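Local atomic coordinates of envelope polyprotein (PDB entry 5FXU), a protein that forms, as the Gn glycoprotein ectodomain of Puumala virus, part of the antigenic glycoprotein surface of this hantavirus and probably acts together with its partner Gc during cell entry. Residues A[113-117]-A[305-310]; A[277-283]-A[296-302]. One frame throughout, in Å; residues are numbered along the deposited sequence.

Interaction 1 (A[113-117]-A[305-310]). With NAG (2-acetamido-2-deoxy-beta-D-glucopyranose), chain C.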
ATOM      1  N   ASP A 113       4.238  -1.817   5.992  1.00 32.24           N
ATOM      2  CA  ASP A 113       4.175  -0.361   5.889  1.00 32.96           C
ATOM      3  C   ASP A 113       4.128   0.189   7.327  1.00 33.01           C
ATOM      4  O   ASP A 113       3.904  -0.582   8.266  1.00 33.68           O
ATOM      5  CB  ASP A 113       2.946   0.083   5.045  1.00 33.44           C
ATOM      6  CG  ASP A 113       3.112   1.509   4.429  1.00 34.62           C
ATOM      7  OD1 ASP A 113       4.057   2.227   4.880  1.00 34.65           O
ATOM      8  OD2 ASP A 113       2.301   1.911   3.504  1.00 33.72           O
ATOM      9  N   LEU A 114       4.319   1.498   7.497  1.00 32.44           N
ATOM     10  CA  LEU A 114       4.403   2.129   8.829  1.00 32.69           C
ATOM     11  C   LEU A 114       3.381   3.244   8.949  1.00 31.19           C
ATOM     12  O   LEU A 114       3.237   4.032   8.038  1.00 30.17           O
ATOM     13  CB  LEU A 114       5.776   2.727   9.063  1.00 33.19           C
ATOM     14  CG  LEU A 114       6.965   1.788   8.941  1.00 34.76           C
ATOM     15  CD1 LEU A 114       8.278   2.555   8.951  1.00 36.32           C
ATOM     16  CD2 LEU A 114       6.924   0.783  10.065  1.00 35.70           C
ATOM     17  N   SER A 115       2.673   3.265  10.074  1.00 30.15           N
ATOM     18  CA  SER A 115       1.708   4.284  10.391  1.00 30.20           C
ATOM     19  C   SER A 115       2.205   4.825  11.718  1.00 31.38           C
ATOM     20  O   SER A 115       2.179   4.105  12.715  1.00 32.46           O
ATOM     21  CB  SER A 115       0.295   3.715  10.537  1.00 29.39           C
ATOM     22  OG  SER A 115      -0.155   3.164   9.322  1.00 28.62           O
ATOM     23  N   CYS A 116       2.633   6.083  11.720  1.00 31.20           N
ATOM     24  CA  CYS A 116       3.418   6.644  12.811  1.00 32.64           C
ATOM     25  C   CYS A 116       2.949   8.037  13.266  1.00 31.18           C
ATOM     26  O   CYS A 116       2.500   8.855  12.465  1.00 29.46           O
ATOM     27  CB  CYS A 116       4.847   6.808  12.339  1.00 34.53           C
ATOM     28  SG  CYS A 116       5.626   5.353  11.636  1.00 36.56           S
ATOM     29  N   ASN A 117       3.084   8.300  14.549  1.00 31.00           N
ATOM     30  CA  ASN A 117       3.027   9.669  15.066  1.00 31.40           C
ATOM     31  C   ASN A 117       4.463  10.070  15.327  1.00 31.11           C
ATOM     32  O   ASN A 117       5.365   9.366  14.891  1.00 29.45           O
ATOM     33  CB  ASN A 117       2.079   9.783  16.272  1.00 33.28           C
ATOM     34  CG  ASN A 117       2.542   9.000  17.493  1.00 35.84           C
ATOM     35  OD1 ASN A 117       3.712   8.620  17.611  1.00 34.47           O
ATOM     36  ND2 ASN A 117       1.614   8.758  18.406  1.00 40.23           N
ATOM     37  N   PRO A 305      -1.640   7.289  15.636  1.00 48.14           N
ATOM     38  CA  PRO A 305      -1.408   7.245  14.203  1.00 47.66           C
ATOM     39  C   PRO A 305      -2.623   6.645  13.520  1.00 48.56           C
ATOM     40  O   PRO A 305      -3.247   5.739  14.069  1.00 54.70           O
ATOM     41  CB  PRO A 305      -0.193   6.341  14.076  1.00 47.93           C
ATOM     42  CG  PRO A 305      -0.171   5.540  15.328  1.00 49.24           C
ATOM     43  CD  PRO A 305      -0.661   6.482  16.376  1.00 49.04           C
ATOM     44  N   LEU A 306      -3.019   7.196  12.396  1.00 45.80           N
ATOM     45  CA  LEU A 306      -4.223   6.745  11.732  1.00 44.96           C
ATOM     46  C   LEU A 306      -3.898   6.241  10.317  1.00 41.96           C
ATOM     47  O   LEU A 306      -4.174   5.095   9.990  1.00 43.03           O
ATOM     48  CB  LEU A 306      -5.239   7.870  11.710  1.00 46.76           C
ATOM     49  CG  LEU A 306      -6.695   7.487  11.441  1.00 49.93           C
ATOM     50  CD1 LEU A 306      -7.233   6.523  12.493  1.00 52.06           C
ATOM     51  CD2 LEU A 306      -7.546   8.748  11.423  1.00 51.73           C
ATOM     52  N   TYR A 307      -3.278   7.084   9.507  1.00 38.84           N
ATOM     53  CA  TYR A 307      -2.874   6.724   8.148  1.00 36.50           C
ATOM     54  C   TYR A 307      -1.431   6.241   8.128  1.00 34.97           C
ATOM     55  O   TYR A 307      -0.681   6.447   9.067  1.00 34.56           O
ATOM     56  CB  TYR A 307      -3.033   7.933   7.225  1.00 36.04           C
ATOM     57  CG  TYR A 307      -4.417   8.543   7.273  1.00 36.83           C
ATOM     58  CD1 TYR A 307      -5.531   7.782   6.963  1.00 37.13           C
ATOM     59  CD2 TYR A 307      -4.608   9.880   7.618  1.00 38.08           C
ATOM     60  CE1 TYR A 307      -6.800   8.320   7.011  1.00 38.36           C
ATOM     61  CE2 TYR A 307      -5.875  10.433   7.667  1.00 38.85           C
ATOM     62  CZ  TYR A 307      -6.964   9.641   7.364  1.00 39.49           C
ATOM     63  OH  TYR A 307      -8.228  10.157   7.433  1.00 42.75           O
ATOM     64  N   THR A 308      -1.039   5.632   7.024  1.00 32.94           N
ATOM     65  CA  THR A 308       0.343   5.302   6.788  1.00 32.38           C
ATOM     66  C   THR A 308       1.167   6.584   6.669  1.00 32.20           C
ATOM     67  O   THR A 308       0.641   7.631   6.292  1.00 33.46           O
ATOM     68  CB  THR A 308       0.519   4.427   5.501  1.00 32.33           C
ATOM     69  OG1 THR A 308       0.042   5.123   4.354  1.00 32.23           O
ATOM     70  CG2 THR A 308      -0.220   3.120   5.624  1.00 32.27           C
ATOM     71  N   SER A 309       2.457   6.479   6.953  1.00 30.95           N
ATOM     72  CA  SER A 309       3.366   7.614   6.988  1.00 30.85           C
ATOM     73  C   SER A 309       4.417   7.515   5.891  1.00 30.34           C
ATOM     74  O   SER A 309       5.439   8.181   5.977  1.00 30.16           O
ATOM     75  CB  SER A 309       4.072   7.662   8.342  1.00 32.64           C
ATOM     76  OG  SER A 309       3.157   7.490   9.403  1.00 34.39           O
ATOM     77  N   THR A 310       4.165   6.727   4.848  1.00 28.97           N
ATOM     78  CA  THR A 310       5.142   6.536   3.766  1.00 29.18           C
ATOM     79  C   THR A 310       4.551   6.918   2.400  1.00 28.66           C
ATOM     80  O   THR A 310       3.368   6.715   2.139  1.00 27.00           O
ATOM     81  CB  THR A 310       5.595   5.083   3.688  1.00 29.42           C
ATOM     82  OG1 THR A 310       4.437   4.265   3.531  1.00 30.99           O
ATOM     83  CG2 THR A 310       6.334   4.656   4.967  1.00 30.25           C
TER
HETATM   84  C1  NAG C   1       1.882   8.032  19.621  1.00 40.73           C
HETATM   85  C2  NAG C   1       1.593   9.041  20.725  1.00 47.95           C
HETATM   86  C3  NAG C   1       1.733   8.381  22.091  1.00 52.59           C
HETATM   87  C4  NAG C   1       1.062   7.004  22.211  1.00 55.98           C
HETATM   88  C5  NAG C   1       1.223   6.153  20.936  1.00 53.20           C
HETATM   89  C6  NAG C   1       0.306   4.933  20.850  1.00 51.18           C
HETATM   90  C7  NAG C   1       2.182  11.422  20.542  1.00 43.80           C
HETATM   91  C8  NAG C   1       3.336  12.371  20.506  1.00 43.26           C
HETATM   92  N2  NAG C   1       2.541  10.143  20.670  1.00 44.72           N
HETATM   93  O3  NAG C   1       1.207   9.283  23.065  1.00 50.27           O
HETATM   94  O4  NAG C   1       1.757   6.399  23.313  1.00 67.73           O
HETATM   95  O5  NAG C   1       0.964   6.960  19.779  1.00 46.13           O
HETATM   96  O6  NAG C   1      -1.011   5.345  20.463  1.00 54.07           O
HETATM   97  O7  NAG C   1       1.027  11.822  20.458  1.00 43.87           O
HETATM   98  O   HOH W   1       1.796   4.234   2.540  1.00 24.17           O
HETATM   99  O   HOH W   2      -2.794   2.672   9.094  1.00 32.11           O
HETATM  100  O   HOH W   3       2.352  10.034   9.746  1.00 35.35           O
HETATM  101  O   HOH W   4      -0.043   8.147  11.037  1.00 42.30           O
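An N-glycosylation site marks one end of this contact: Asn117, just past the end of strand 107-116, carries an N-acetylglucosamine through a covalent bond of 1.4 Å from its ND2 to C1 of the sugar. The strand residues before it lie against the irregular loop 305-310, which leads into strand 310-313. Two hydrogen bonds join Leu114 and Cys116 to one loop residue: Ser309 N donates to Leu114 O at 2.8 Å, and Cys116 N donates to Ser309 OG, also at 2.8 Å. Ser309 thus meets the strand with both its backbone amide and its hydroxyl; Cys116 also makes a backbone hydrogen bond with Gly326. At the other end, Thr310 OG1 gives a very short hydrogen bond of 2.5 Å to Asp113 OD1, which also accepts Leu114 N at 2.7 Å; Asp113 OD2 is hydrogen-bonded to Thr344 OG1 of strand 340-354. Water bridges supplement these bonds: water 1 links Asp113 OD2, Thr308 OG1 and Thr310 O, water 2 joins Ser115 OG to Leu306 O, and water 4 joins Cys116 O to Tyr307 O. Close to the glycan, the Pro305 ring packs on the strand end, its CB 3.5 Å from Ser115 O and its CD 3.8 Å from Asn117 ND2. Asn117 OD1 accepts the amides of Thr119 and Ala120. The arrangement is a beta hairpin, strands 107-116 and 120-130, whose tip is closed by the Cys116–Cys121 disulfide and carries an Asn-Gln-Thr glycosylation sequon, with a loop docked along its first strand.

Interaction 2 (A[277-283]-A[296-302]); sequences MRIIGKV and IQGVAFS
This is antiparallel pairing within a beta hairpin, between strand 278-283 and strand 296-302, the centre of a three-stranded sheet completed by strand 327-329. The axes come within 4.5 Å at 160°. Arg278–Ser302 is a hydrogen-bonded pair, Arg278 N to Ser302 O 2.8 Å and Ser302 N to Arg278 O 2.9 Å; Ile279–Phe301 is non-hydrogen-bonded. A classic beta bulge then shifts the register by one: Ile280 (phi/psi -111/-47) and Gly281 (164/180) both face Ala300, whose O accepts Ile280 N at 3.0 Å and, weakly, Gly281 N at 3.5 Å. Those Gly281 angles call for glycine. Ala300 N returns to Gly281 O at 2.8 Å. Lys282–Val299 is non-hydrogen-bonded; Val283–Gly298 closes with two 3.0 Å bonds, Val283 N to Gly298 O and Gly298 N to Val283 O. Ile279 CG2 meets Val299 CG1 at 3.6 Å; Val283 CG1 meets Ala300 CB at 3.9 Å on the face lined by Phe79 and Trp62. Met277 (t, t, p) sets SD over the face of Phe301 (chi1 p), 4.1 Å from the ring centroid, a Met-aromatic contact.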
ATOM      1  N   MET A 277      -7.036  11.109  16.804  1.00 73.31           N
ATOM      2  CA  MET A 277      -5.974  11.859  16.133  1.00 66.44           C
ATOM      3  C   MET A 277      -6.292  13.346  16.187  1.00 63.56           C
ATOM      4  O   MET A 277      -7.411  13.739  15.890  1.00 63.87           O
ATOM      5  CB  MET A 277      -5.843  11.387  14.686  1.00 63.22           C
ATOM      6  CG  MET A 277      -4.691  12.008  13.914  1.00 61.90           C
ATOM      7  SD  MET A 277      -4.550  11.470  12.196  1.00 58.34           S
ATOM      8  CE  MET A 277      -5.944  12.360  11.504  1.00 60.13           C
ATOM      9  N   ARG A 278      -5.301  14.160  16.555  1.00 61.87           N
ATOM     10  CA  ARG A 278      -5.479  15.599  16.771  1.00 60.68           C
ATOM     11  C   ARG A 278      -4.607  16.407  15.796  1.00 56.66           C
ATOM     12  O   ARG A 278      -3.384  16.333  15.829  1.00 53.06           O
ATOM     13  CB  ARG A 278      -5.164  15.954  18.238  1.00 65.14           C
ATOM     14  CG  ARG A 278      -4.988  17.440  18.514  1.00 69.92           C
ATOM     15  CD  ARG A 278      -4.947  17.786  20.000  1.00 76.61           C
ATOM     16  NE  ARG A 278      -4.296  19.103  20.174  1.00 81.44           N
ATOM     17  CZ  ARG A 278      -4.181  19.768  21.324  1.00 84.46           C
ATOM     18  NH1 ARG A 278      -4.675  19.274  22.457  1.00 84.92           N
ATOM     19  NH2 ARG A 278      -3.572  20.955  21.338  1.00 85.66           N
ATOM     20  N   ILE A 279      -5.256  17.212  14.960  1.00 54.92           N
ATOM     21  CA  ILE A 279      -4.582  18.018  13.946  1.00 53.36           C
ATOM     22  C   ILE A 279      -4.053  19.316  14.553  1.00 51.32           C
ATOM     23  O   ILE A 279      -4.759  19.974  15.296  1.00 52.40           O
ATOM     24  CB  ILE A 279      -5.518  18.267  12.749  1.00 53.30           C
ATOM     25  CG1 ILE A 279      -5.578  16.977  11.931  1.00 55.64           C
ATOM     26  CG2 ILE A 279      -5.024  19.409  11.890  1.00 52.95           C
ATOM     27  CD1 ILE A 279      -6.749  16.899  10.992  1.00 58.32           C
ATOM     28  N   ILE A 280      -2.804  19.649  14.219  1.00 48.87           N
ATOM     29  CA  ILE A 280      -2.066  20.755  14.819  1.00 47.71           C
ATOM     30  C   ILE A 280      -1.858  21.875  13.821  1.00 47.64           C
ATOM     31  O   ILE A 280      -2.033  23.024  14.161  1.00 50.07           O
ATOM     32  CB  ILE A 280      -0.669  20.316  15.348  1.00 48.04           C
ATOM     33  CG1 ILE A 280      -0.729  19.054  16.215  1.00 46.90           C
ATOM     34  CG2 ILE A 280      -0.024  21.429  16.159  1.00 48.65           C
ATOM     35  CD1 ILE A 280      -1.520  19.184  17.501  1.00 47.55           C
ATOM     36  N   GLY A 281      -1.430  21.561  12.606  1.00 47.77           N
ATOM     37  CA  GLY A 281      -1.293  22.588  11.583  1.00 48.58           C
ATOM     38  C   GLY A 281      -0.454  22.211  10.389  1.00 48.62           C
ATOM     39  O   GLY A 281       0.089  21.106  10.339  1.00 49.89           O
ATOM     40  N   LYS A 282      -0.335  23.150   9.448  1.00 48.63           N
ATOM     41  CA  LYS A 282       0.424  22.941   8.206  1.00 49.76           C
ATOM     42  C   LYS A 282       1.940  22.990   8.404  1.00 45.98           C
ATOM     43  O   LYS A 282       2.452  23.864   9.091  1.00 46.17           O
ATOM     44  CB  LYS A 282      -0.006  23.943   7.137  1.00 53.56           C
ATOM     45  CG  LYS A 282      -1.453  23.710   6.725  1.00 60.71           C
ATOM     46  CD  LYS A 282      -2.099  24.885   5.995  1.00 66.65           C
ATOM     47  CE  LYS A 282      -3.607  24.908   6.248  1.00 71.83           C
ATOM     48  NZ  LYS A 282      -4.352  25.551   5.131  1.00 75.09           N
ATOM     49  N   VAL A 283       2.638  22.036   7.794  1.00 41.42           N
ATOM     50  CA  VAL A 283       4.088  22.007   7.812  1.00 39.65           C
ATOM     51  C   VAL A 283       4.669  21.777   6.426  1.00 38.36           C
ATOM     52  O   VAL A 283       4.036  21.186   5.555  1.00 37.17           O
ATOM     53  CB  VAL A 283       4.637  20.952   8.805  1.00 38.59           C
ATOM     54  CG1 VAL A 283       4.309  21.352  10.236  1.00 38.87           C
ATOM     55  CG2 VAL A 283       4.097  19.564   8.500  1.00 38.07           C
ATOM     56  N   ILE A 296       7.927  19.518  -0.126  1.00 37.69           N
ATOM     57  CA  ILE A 296       6.843  18.705   0.419  1.00 36.90           C
ATOM     58  C   ILE A 296       6.066  19.490   1.472  1.00 36.36           C
ATOM     59  O   ILE A 296       6.633  20.329   2.155  1.00 36.13           O
ATOM     60  CB  ILE A 296       7.396  17.374   1.003  1.00 36.90           C
ATOM     61  CG1 ILE A 296       6.263  16.357   1.190  1.00 35.54           C
ATOM     62  CG2 ILE A 296       8.205  17.609   2.284  1.00 36.94           C
ATOM     63  CD1 ILE A 296       6.724  15.033   1.727  1.00 35.50           C
ATOM     64  N   GLN A 297       4.770  19.224   1.568  1.00 35.72           N
ATOM     65  CA  GLN A 297       3.942  19.775   2.636  1.00 35.46           C
ATOM     66  C   GLN A 297       3.017  18.716   3.205  1.00 33.20           C
ATOM     67  O   GLN A 297       2.867  17.619   2.657  1.00 31.56           O
ATOM     68  CB  GLN A 297       3.119  20.972   2.135  1.00 36.59           C
ATOM     69  CG  GLN A 297       2.020  20.575   1.176  1.00 37.97           C
ATOM     70  CD  GLN A 297       1.338  21.759   0.497  1.00 39.95           C
ATOM     71  OE1 GLN A 297       1.921  22.816   0.346  1.00 42.67           O
ATOM     72  NE2 GLN A 297       0.108  21.555   0.043  1.00 40.77           N
ATOM     73  N   GLY A 298       2.378  19.068   4.303  1.00 31.62           N
ATOM     74  CA  GLY A 298       1.476  18.163   4.953  1.00 31.20           C
ATOM     75  C   GLY A 298       0.870  18.792   6.171  1.00 31.43           C
ATOM     76  O   GLY A 298       1.014  19.988   6.382  1.00 32.55           O
ATOM     77  N   VAL A 299       0.221  17.969   6.984  1.00 31.64           N
ATOM     78  CA  VAL A 299      -0.426  18.399   8.210  1.00 32.53           C
ATOM     79  C   VAL A 299       0.139  17.625   9.380  1.00 32.35           C
ATOM     80  O   VAL A 299       0.066  16.396   9.437  1.00 31.73           O
ATOM     81  CB  VAL A 299      -1.928  18.177   8.107  1.00 33.79           C
ATOM     82  CG1 VAL A 299      -2.629  18.506   9.418  1.00 35.26           C
ATOM     83  CG2 VAL A 299      -2.484  19.050   6.991  1.00 33.63           C
ATOM     84  N   ALA A 300       0.716  18.364  10.309  1.00 33.29           N
ATOM     85  CA  ALA A 300       1.226  17.811  11.540  1.00 33.46           C
ATOM     86  C   ALA A 300       0.067  17.401  12.422  1.00 33.66           C
ATOM     87  O   ALA A 300      -0.932  18.125  12.521  1.00 33.21           O
ATOM     88  CB  ALA A 300       2.081  18.839  12.268  1.00 34.88           C
ATOM     89  N   PHE A 301       0.226  16.263  13.095  1.00 33.05           N
ATOM     90  CA  PHE A 301      -0.740  15.827  14.058  1.00 33.54           C
ATOM     91  C   PHE A 301      -0.063  15.180  15.270  1.00 35.00           C
ATOM     92  O   PHE A 301       1.126  14.838  15.243  1.00 33.79           O
ATOM     93  CB  PHE A 301      -1.712  14.846  13.417  1.00 32.48           C
ATOM     94  CG  PHE A 301      -1.118  13.504  13.140  1.00 31.82           C
ATOM     95  CD1 PHE A 301      -0.462  13.256  11.938  1.00 30.98           C
ATOM     96  CD2 PHE A 301      -1.204  12.474  14.079  1.00 31.57           C
ATOM     97  CE1 PHE A 301       0.074  11.998  11.668  1.00 30.52           C
ATOM     98  CE2 PHE A 301      -0.655  11.228  13.812  1.00 31.42           C
ATOM     99  CZ  PHE A 301      -0.016  10.993  12.609  1.00 30.52           C
ATOM    100  N   SER A 302      -0.863  15.004  16.317  1.00 36.98           N
ATOM    101  CA  SER A 302      -0.492  14.196  17.470  1.00 40.21           C
ATOM    102  C   SER A 302      -1.622  13.244  17.801  1.00 41.84           C
ATOM    103  O   SER A 302      -2.749  13.398  17.328  1.00 44.14           O
ATOM    104  CB  SER A 302      -0.163  15.073  18.683  1.00 41.13           C
ATOM    105  OG  SER A 302      -1.295  15.811  19.076  1.00 41.60           O
TER

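In the fold
Interaction 2 is nested within the chain loop that interaction 1 closes, and strand 296-302 runs almost directly into loop 305-310. Their centres lie 13 Å apart, yet they touch through Phe301 and Met277: Phe301 CZ sits 3.3 Å from Cys116 O, Phe301 CE2 is 4.0 Å from Asn117 CB, and Met277 SD is 3.7 Å from Leu306 CB. The hairpin sheet is thereby packed against the end of strand 107-116, which belongs to the large mixed sheet. Gly326 connects the two further, with backbone hydrogen bonds to both Cys116 and Phe301. The glycan on Asn117 lies at this junction, touching Ser302 and hydrogen-bonded to Thr119 and Gly303.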